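PDB 3AII: glutamate--tRNA ligase from Methanothermobacter thermautotrophicus, which attaches glutamate, activated by ATP, to tRNA(Glu) and, as a non-discriminating enzyme, also to tRNA(Gln). Local coordinates for residues A[349-354]-A[507-512]; A[361-366]-A[388-393]; A[401-406]-A[528-533]. All blocks are in the same frame, centred on the assembly; numbering follows the deposited sequence. Where two conformers were deposited one is given.

Interaction 1 of 3, residues A[349-354]-A[507-512]; sequences DPRLGT and PDASRV
Ala509 lays its methyl group over one face of the Arg351 guanidinium, with CB 3.4 Å from NE of Arg351 and displaced toward the rim of the flat group. Asp349, two residues back, holds that group in place, with Glu343 in a salt bridge to NH1. The arginine leaves the backbone with CG anti to the carbonyl carbon (chi1 -73°), and a bend at chi3 turns the guanidinium side-on to the carboxylate. NE of Arg351 donates to Asp349 OD1 at 3.0 Å, while NH2 of Arg351 meets Asp349 OD2 at 2.9 Å; both oxygens use their syn lone pairs and lie close to the guanidinium plane. The anti lone pair of OD1 is taken by the backbone N of Arg351, an Asx turn set within the type I turn from Asp349 to Leu352. Aspartate suits the place because its short chain can serve backbone and guanidinium at once. The backbone N of Ser345 also binds OD2.

The turn comes from the loop between helices 333-341 and 355-360; it meets the connection between strands 500-505 and 511-516 of the anticodon-binding part, so the contact joins two portions of the synthetase, by packing alone as far as these two segments go.

Alongside the salt bridge, the Pro350 ring points across and puts its CG 3.9 Å from CA of Ala509, its flank resting also on Ile505 and Tyr549. Ala509 sits in the left-handed helical region (phi 75°), and its small side chain fits between proline ring and guanidinium. The CD of Arg351 passes 3.6 Å from O of Asp508. Asp508 sets off from the backbone away from the other segment; its OD1 accepts both OG of Ser510, at 2.6 Å, and N of Ser510, a second Asx turn that shapes the bend ahead of strand 511-516.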
# COMPACT_ATOMS: atom_id res chain seq x y z
N ASP A 349 4.71 10.54 -0.29
CA ASP A 349 5.58 10.91 -1.41
C ASP A 349 5.26 9.97 -2.57
O ASP A 349 5.16 8.76 -2.37
CB ASP A 349 7.05 10.77 -0.98
CG ASP A 349 8.03 11.27 -2.05
OD1 ASP A 349 8.07 10.68 -3.15
OD2 ASP A 349 8.76 12.24 -1.77
N PRO A 350 5.07 10.51 -3.79
CA PRO A 350 4.57 9.69 -4.90
C PRO A 350 5.52 8.58 -5.32
O PRO A 350 5.12 7.64 -6.00
CB PRO A 350 4.37 10.71 -6.03
CG PRO A 350 5.25 11.85 -5.68
CD PRO A 350 5.25 11.92 -4.19
N ARG A 351 6.78 8.68 -4.91
CA ARG A 351 7.74 7.62 -5.17
C ARG A 351 7.50 6.37 -4.34
O ARG A 351 8.13 5.34 -4.57
CB ARG A 351 9.17 8.13 -4.95
CG ARG A 351 9.62 9.07 -6.05
CD ARG A 351 10.88 9.82 -5.67
NE ARG A 351 10.64 10.79 -4.61
CZ ARG A 351 11.55 11.65 -4.17
NH1 ARG A 351 12.77 11.65 -4.71
NH2 ARG A 351 11.26 12.51 -3.21
N LEU A 352 6.59 6.45 -3.38
CA LEU A 352 6.34 5.32 -2.48
C LEU A 352 5.12 4.51 -2.88
O LEU A 352 4.18 5.03 -3.50
CB LEU A 352 6.20 5.81 -1.04
CG LEU A 352 7.41 6.57 -0.51
CD1 LEU A 352 7.19 7.02 0.93
CD2 LEU A 352 8.66 5.70 -0.63
N GLY A 353 5.14 3.23 -2.54
CA GLY A 353 4.03 2.35 -2.83
C GLY A 353 3.03 2.25 -1.68
O GLY A 353 2.28 1.28 -1.60
N THR A 354 3.02 3.24 -0.80
CA THR A 354 2.06 3.24 0.30
C THR A 354 0.65 3.50 -0.22
O THR A 354 0.48 4.13 -1.27
CB THR A 354 2.39 4.31 1.35
OG1 THR A 354 2.42 5.59 0.73
CG2 THR A 354 3.75 4.04 2.00
N PRO A 507 4.89 10.78 -10.89
CA PRO A 507 5.11 9.68 -9.95
C PRO A 507 6.57 9.53 -9.50
O PRO A 507 6.80 8.84 -8.51
CB PRO A 507 4.62 8.45 -10.73
CG PRO A 507 3.60 9.02 -11.68
CD PRO A 507 4.21 10.32 -12.11
N ASP A 508 7.51 10.17 -10.19
CA ASP A 508 8.90 10.20 -9.73
C ASP A 508 9.20 11.46 -8.92
O ASP A 508 10.37 11.78 -8.64
CB ASP A 508 9.87 10.07 -10.90
CG ASP A 508 9.81 11.25 -11.85
OD1 ASP A 508 8.98 12.16 -11.62
OD2 ASP A 508 10.60 11.27 -12.82
N ALA A 509 8.14 12.17 -8.54
CA ALA A 509 8.23 13.37 -7.72
C ALA A 509 8.73 14.59 -8.48
O ALA A 509 8.89 15.67 -7.90
CB ALA A 509 9.08 13.12 -6.48
N SER A 510 8.98 14.44 -9.78
CA SER A 510 9.39 15.58 -10.59
C SER A 510 8.21 16.53 -10.76
O SER A 510 7.06 16.11 -10.69
CB SER A 510 9.93 15.14 -11.95
OG SER A 510 8.94 14.51 -12.74
N ARG A 511 8.52 17.80 -10.96
CA ARG A 511 7.50 18.84 -11.07
C ARG A 511 7.33 19.22 -12.55
O ARG A 511 8.30 19.57 -13.21
CB ARG A 511 7.93 20.07 -10.27
CG ARG A 511 6.84 21.11 -10.06
CD ARG A 511 7.40 22.52 -9.84
NE ARG A 511 8.48 22.57 -8.86
CZ ARG A 511 9.70 23.03 -9.12
NH1 ARG A 511 10.00 23.49 -10.33
NH2 ARG A 511 10.62 23.04 -8.17
N VAL A 512 6.10 19.12 -13.07
CA VAL A 512 5.81 19.58 -14.42
C VAL A 512 4.98 20.86 -14.36
O VAL A 512 3.86 20.85 -13.86
CB VAL A 512 5.05 18.51 -15.24
CG1 VAL A 512 4.58 19.07 -16.59
CG2 VAL A 512 5.92 17.27 -15.44

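Interaction 2 of 3, residues A[361-366]-A[388-393]; sequences RGIRPE and KIYGLN
The amide of Asn393 bridges two backbone groups of the bend at 362-364. Its OD1 accepts from N of Arg364 at 2.8 Å in an almost straight bond, and its ND2 donates to O of Gly362 at 3.2 Å. CG anti to the backbone N (chi1 -156°) swings the amide off helix 386-397 to this position, and asparagine suits it by offering a donor and an acceptor side by side. ND2 is also bonded to NE2 of His552, which helps fix the rotation of the amide.

A third bond runs from NH2 of Arg361 to OH of Tyr390, 2.8 Å long and in the guanidinium plane, with the tyrosine ring turned 75° from that plane. The same guanidinium donates to the carbonyl oxygens of Tyr550 and Ala551, so it is gripped from several directions.

Gly362, the first residue to leave helical angles after helix 355-360, makes a Schellman motif, and its positive phi (95°) is readily adopted without a side chain. Arg364 stands at the N-cap of the next helix; its CB lies 3.4 Å from OD1 of Asn393, while its guanidinium leads off to Glu400. Between the polar bonds, Ile363 splits its branches: CD1 lies 3.6 Å from ND2 of Asn393 and also meets the Tyr390 ring, while CG2 touches CG2 of Ile389 at 4.1 Å.

The bend between helices 355-360 and 365-375 is thus held against helix 386-397, whose Ile389 and Leu392 also pack on Leu371 of helix 365-375, while strand 546-552 joins from the anticodon-binding part through His552, whose ring meets that of Tyr390.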
# COMPACT_ATOMS: atom_id res chain seq x y z
N ARG A 361 -2.55 10.48 -5.29
CA ARG A 361 -2.49 10.61 -6.74
C ARG A 361 -3.84 10.41 -7.43
O ARG A 361 -3.97 10.61 -8.64
CB ARG A 361 -1.47 9.59 -7.30
CG ARG A 361 -0.05 9.94 -6.94
CD ARG A 361 0.89 8.78 -7.26
NE ARG A 361 0.71 8.29 -8.61
CZ ARG A 361 1.12 7.09 -9.03
NH1 ARG A 361 1.72 6.25 -8.18
NH2 ARG A 361 0.92 6.73 -10.28
N GLY A 362 -4.85 10.00 -6.66
CA GLY A 362 -6.18 9.76 -7.21
C GLY A 362 -6.45 8.32 -7.60
O GLY A 362 -7.41 8.04 -8.34
N ILE A 363 -5.63 7.40 -7.12
CA ILE A 363 -5.97 5.98 -7.27
C ILE A 363 -7.09 5.63 -6.29
O ILE A 363 -6.98 5.89 -5.09
CB ILE A 363 -4.76 5.07 -6.99
CG1 ILE A 363 -3.57 5.46 -7.88
CG2 ILE A 363 -5.16 3.61 -7.16
CD1 ILE A 363 -3.85 5.37 -9.36
N ARG A 364 -8.16 5.02 -6.79
CA ARG A 364 -9.35 4.69 -5.99
C ARG A 364 -9.18 3.38 -5.20
O ARG A 364 -8.63 2.41 -5.72
CB ARG A 364 -10.57 4.53 -6.90
CG ARG A 364 -11.01 5.80 -7.61
CD ARG A 364 -11.99 6.60 -6.76
NE ARG A 364 -12.70 7.59 -7.57
CZ ARG A 364 -13.99 7.53 -7.87
NH1 ARG A 364 -14.55 8.48 -8.61
NH2 ARG A 364 -14.74 6.53 -7.41
N PRO A 365 -9.70 3.34 -3.97
CA PRO A 365 -9.55 2.09 -3.22
C PRO A 365 -10.31 0.95 -3.88
O PRO A 365 -9.90 -0.21 -3.74
CB PRO A 365 -10.12 2.43 -1.83
CG PRO A 365 -10.97 3.65 -2.04
CD PRO A 365 -10.33 4.41 -3.18
N GLU A 366 -11.40 1.27 -4.58
CA GLU A 366 -12.20 0.28 -5.31
C GLU A 366 -11.37 -0.44 -6.37
O GLU A 366 -11.60 -1.62 -6.66
CB GLU A 366 -13.39 0.98 -5.97
CG GLU A 366 -14.48 1.47 -5.00
CD GLU A 366 -14.10 2.73 -4.22
OE1 GLU A 366 -13.26 3.53 -4.69
OE2 GLU A 366 -14.65 2.91 -3.11
N LYS A 388 -1.56 -2.54 -14.49
CA LYS A 388 -2.76 -3.30 -14.18
C LYS A 388 -3.66 -2.50 -13.24
O LYS A 388 -4.88 -2.47 -13.40
CB LYS A 388 -2.37 -4.64 -13.56
CG LYS A 388 -3.55 -5.51 -13.19
CD LYS A 388 -4.50 -5.67 -14.35
CE LYS A 388 -5.65 -6.59 -13.97
NZ LYS A 388 -6.86 -6.33 -14.79
N ILE A 389 -3.06 -1.86 -12.25
CA ILE A 389 -3.84 -1.07 -11.31
C ILE A 389 -4.38 0.16 -12.03
O ILE A 389 -5.54 0.56 -11.83
CB ILE A 389 -2.99 -0.66 -10.09
CG1 ILE A 389 -2.63 -1.89 -9.25
CG2 ILE A 389 -3.73 0.37 -9.23
CD1 ILE A 389 -1.64 -1.59 -8.14
N TYR A 390 -3.56 0.76 -12.88
CA TYR A 390 -3.97 1.96 -13.60
C TYR A 390 -5.15 1.66 -14.52
O TYR A 390 -6.06 2.48 -14.67
CB TYR A 390 -2.81 2.54 -14.42
CG TYR A 390 -1.62 2.99 -13.60
CD1 TYR A 390 -1.76 3.33 -12.26
CD2 TYR A 390 -0.36 3.12 -14.18
CE1 TYR A 390 -0.68 3.75 -11.51
CE2 TYR A 390 0.73 3.54 -13.43
CZ TYR A 390 0.56 3.85 -12.10
OH TYR A 390 1.64 4.28 -11.36
N GLY A 391 -5.12 0.49 -15.15
CA GLY A 391 -6.20 0.08 -16.02
C GLY A 391 -7.54 0.02 -15.31
O GLY A 391 -8.56 0.47 -15.85
N LEU A 392 -7.55 -0.52 -14.10
CA LEU A 392 -8.77 -0.61 -13.31
C LEU A 392 -9.20 0.77 -12.86
O LEU A 392 -10.39 1.10 -12.86
CB LEU A 392 -8.56 -1.51 -12.10
CG LEU A 392 -8.43 -3.00 -12.41
CD1 LEU A 392 -7.99 -3.74 -11.16
CD2 LEU A 392 -9.75 -3.54 -12.93
N ASN A 393 -8.23 1.58 -12.45
CA ASN A 393 -8.54 2.93 -12.00
C ASN A 393 -9.07 3.79 -13.14
O ASN A 393 -10.01 4.58 -12.96
CB ASN A 393 -7.30 3.60 -11.40
CG ASN A 393 -7.66 4.69 -10.44
OD1 ASN A 393 -8.39 4.44 -9.47
ND2 ASN A 393 -7.17 5.90 -10.69

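Interaction 3 of 3, residues A[401-406]-A[528-533]; sequences ARRYFF and VVQLER
Three backbone hydrogen bonds join the two strands, which run in parallel sense with a 40° angle between their short axes. N of Gln530 donates to O of Arg402 at 2.8 Å, N of Tyr404 to O of Gln530 at 3.0 Å, and N of Glu532 to O of Tyr404 at 2.9 Å. The last two donors approach nearly along the C=O axis. Gln530 thus bonds to the residues flanking Arg403, as in a parallel pair.

Side chains sort onto two faces. Arg403 and Gln530 lie side by side, pointing the same way; Tyr404, Val529 and Leu531 share the other face with Arg402 and pack through apolar groups. There CG1 of Val529 meets the edge of the Tyr404 ring, 3.8 Å from CE2, and CD2 of Leu531 reaches CB of Phe406 at 4.0 Å.

The Glu532 carboxylate lies over one face of the Arg403 guanidinium, the planes only 25° apart. OE1 of Glu532 is 3.4 Å from NH1 of Arg403, an attraction of charges with no N-H aimed at the oxygen. OE2 of the glutamate comes 3.4 Å from CE1 of Phe405. Its stronger polar partners come from outside the two segments: Arg426 and Arg438 form salt bridges with OE1 and OE2. NH2 of Arg403 donates to O of Pro427. Such cationic company would favour the ionised glutamate.

Back on the Tyr404 face, NE of Arg402 donates to OH of Tyr404 at 2.9 Å, and Glu522 binds both side chains. A water links N of Arg402 with O of Val528.

Pairing strands 402-408 and 528-531 joins the first and last strands of a six-stranded mixed sheet, consistent with the closed beta-barrel of the anticodon-binding domains, which fall in the ribosomal L25 clan, in glutaminyl- and archaeal-type glutamyl-tRNA synthetases.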
# COMPACT_ATOMS: atom_id res chain seq x y z
N ALA A 401 -14.53 11.72 -14.29
CA ALA A 401 -13.56 12.78 -14.05
C ALA A 401 -13.76 13.97 -15.00
O ALA A 401 -13.79 13.80 -16.22
CB ALA A 401 -12.13 12.25 -14.17
N ARG A 402 -13.86 15.18 -14.44
CA ARG A 402 -14.05 16.39 -15.24
C ARG A 402 -12.81 16.64 -16.10
O ARG A 402 -11.69 16.40 -15.65
CB ARG A 402 -14.30 17.61 -14.33
CG ARG A 402 -15.55 17.47 -13.48
CD ARG A 402 -15.61 18.54 -12.38
NE ARG A 402 -15.98 19.86 -12.90
CZ ARG A 402 -17.22 20.35 -12.89
NH1 ARG A 402 -17.46 21.56 -13.39
NH2 ARG A 402 -18.22 19.63 -12.40
N ARG A 403 -13.04 17.14 -17.31
CA ARG A 403 -11.97 17.34 -18.28
C ARG A 403 -11.52 18.80 -18.37
O ARG A 403 -12.34 19.71 -18.48
CB ARG A 403 -12.41 16.88 -19.66
CG ARG A 403 -12.69 15.39 -19.76
CD ARG A 403 -12.98 15.01 -21.22
NE ARG A 403 -13.91 15.92 -21.86
CZ ARG A 403 -14.25 15.85 -23.14
NH1 ARG A 403 -13.72 14.91 -23.90
NH2 ARG A 403 -15.10 16.72 -23.67
N TYR A 404 -10.20 19.00 -18.36
CA TYR A 404 -9.61 20.33 -18.57
C TYR A 404 -8.38 20.24 -19.47
O TYR A 404 -7.74 19.18 -19.54
CB TYR A 404 -9.21 20.94 -17.22
CG TYR A 404 -10.36 21.07 -16.26
CD1 TYR A 404 -11.17 22.21 -16.27
CD2 TYR A 404 -10.68 20.05 -15.38
CE1 TYR A 404 -12.25 22.32 -15.40
CE2 TYR A 404 -11.76 20.15 -14.51
CZ TYR A 404 -12.53 21.30 -14.52
OH TYR A 404 -13.60 21.38 -13.66
N PHE A 405 -8.03 21.36 -20.10
CA PHE A 405 -6.78 21.47 -20.87
C PHE A 405 -5.67 22.05 -19.99
O PHE A 405 -5.77 23.20 -19.55
CB PHE A 405 -6.95 22.40 -22.08
CG PHE A 405 -7.79 21.82 -23.20
CD1 PHE A 405 -7.91 20.45 -23.37
CD2 PHE A 405 -8.42 22.66 -24.11
CE1 PHE A 405 -8.69 19.92 -24.42
CE2 PHE A 405 -9.19 22.14 -25.15
CZ PHE A 405 -9.30 20.78 -25.31
N PHE A 406 -4.64 21.25 -19.73
CA PHE A 406 -3.42 21.69 -19.06
C PHE A 406 -2.29 21.56 -20.07
O PHE A 406 -2.03 20.48 -20.57
CB PHE A 406 -3.14 20.81 -17.83
CG PHE A 406 -1.73 20.95 -17.27
CD1 PHE A 406 -1.36 22.10 -16.58
CD2 PHE A 406 -0.81 19.92 -17.41
CE1 PHE A 406 -0.08 22.23 -16.05
CE2 PHE A 406 0.48 20.04 -16.88
CZ PHE A 406 0.84 21.19 -16.20
N VAL A 528 -10.64 14.77 -8.62
CA VAL A 528 -9.76 14.05 -9.53
C VAL A 528 -10.24 14.30 -10.94
O VAL A 528 -11.41 14.07 -11.24
CB VAL A 528 -9.75 12.55 -9.23
CG1 VAL A 528 -8.83 11.82 -10.20
CG2 VAL A 528 -9.31 12.31 -7.77
N VAL A 529 -9.35 14.78 -11.80
CA VAL A 529 -9.75 15.27 -13.11
C VAL A 529 -8.96 14.57 -14.19
O VAL A 529 -7.98 13.87 -13.92
CB VAL A 529 -9.52 16.79 -13.22
CG1 VAL A 529 -10.31 17.51 -12.14
CG2 VAL A 529 -8.02 17.11 -13.12
N GLN A 530 -9.42 14.75 -15.42
CA GLN A 530 -8.67 14.33 -16.59
C GLN A 530 -8.07 15.57 -17.25
O GLN A 530 -8.79 16.45 -17.76
CB GLN A 530 -9.57 13.58 -17.58
CG GLN A 530 -8.80 13.11 -18.80
CD GLN A 530 -9.59 12.17 -19.69
OE1 GLN A 530 -10.80 12.00 -19.52
NE2 GLN A 530 -8.90 11.53 -20.62
N LEU A 531 -6.75 15.66 -17.21
CA LEU A 531 -6.03 16.67 -17.96
C LEU A 531 -5.88 16.10 -19.36
O LEU A 531 -5.09 15.17 -19.59
CB LEU A 531 -4.68 16.92 -17.30
CG LEU A 531 -4.80 17.37 -15.84
CD1 LEU A 531 -3.42 17.63 -15.23
CD2 LEU A 531 -5.69 18.63 -15.72
N GLU A 532 -6.67 16.61 -20.30
CA GLU A 532 -6.83 15.93 -21.57
C GLU A 532 -5.52 15.82 -22.33
O GLU A 532 -4.74 16.77 -22.35
CB GLU A 532 -7.86 16.65 -22.43
CG GLU A 532 -9.24 16.69 -21.78
CD GLU A 532 -10.33 16.96 -22.79
OE1 GLU A 532 -10.56 16.09 -23.65
OE2 GLU A 532 -10.95 18.04 -22.72
N ARG A 533 -5.29 14.64 -22.90
CA ARG A 533 -4.06 14.35 -23.65
C ARG A 533 -2.82 14.41 -22.77
O ARG A 533 -1.69 14.47 -23.28
CB ARG A 533 -3.92 15.31 -24.85
CG ARG A 533 -5.10 15.29 -25.82
CD ARG A 533 -4.81 16.09 -27.13
NE ARG A 533 -3.76 15.47 -27.94
CZ ARG A 533 -2.52 15.94 -28.04
NH1 ARG A 533 -1.63 15.31 -28.79
NH2 ARG A 533 -2.17 17.04 -27.39
O HOH W 1 -12.92 11.59 -17.47
O HOH W 2 -13.70 15.61 -11.56
O HOH W 3 -4.12 18.53 -20.37

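In the fold
From the N terminus, segment 349-354 comes first, followed by 361-366, which interaction 2 joins to 388-393, closing a short helical loop. That loop lies wholly within the much longer one closed by interaction 1 at 507-512. Interaction 3 opens at 401-406, after interaction 2 is complete, and closes at 528-533, so it crosses interaction 1. Both reach the same sheet, where strands 402-408 and 511-516 are neighbours. Interaction 3 pairs the end strands of that sheet, while interaction 1 ties it to the helical region before it, in which interaction 2 packs the helices. The three also touch: Pro507 and Pro350 pack on Arg361, Gly362 on Val528, and Val512 on Phe406.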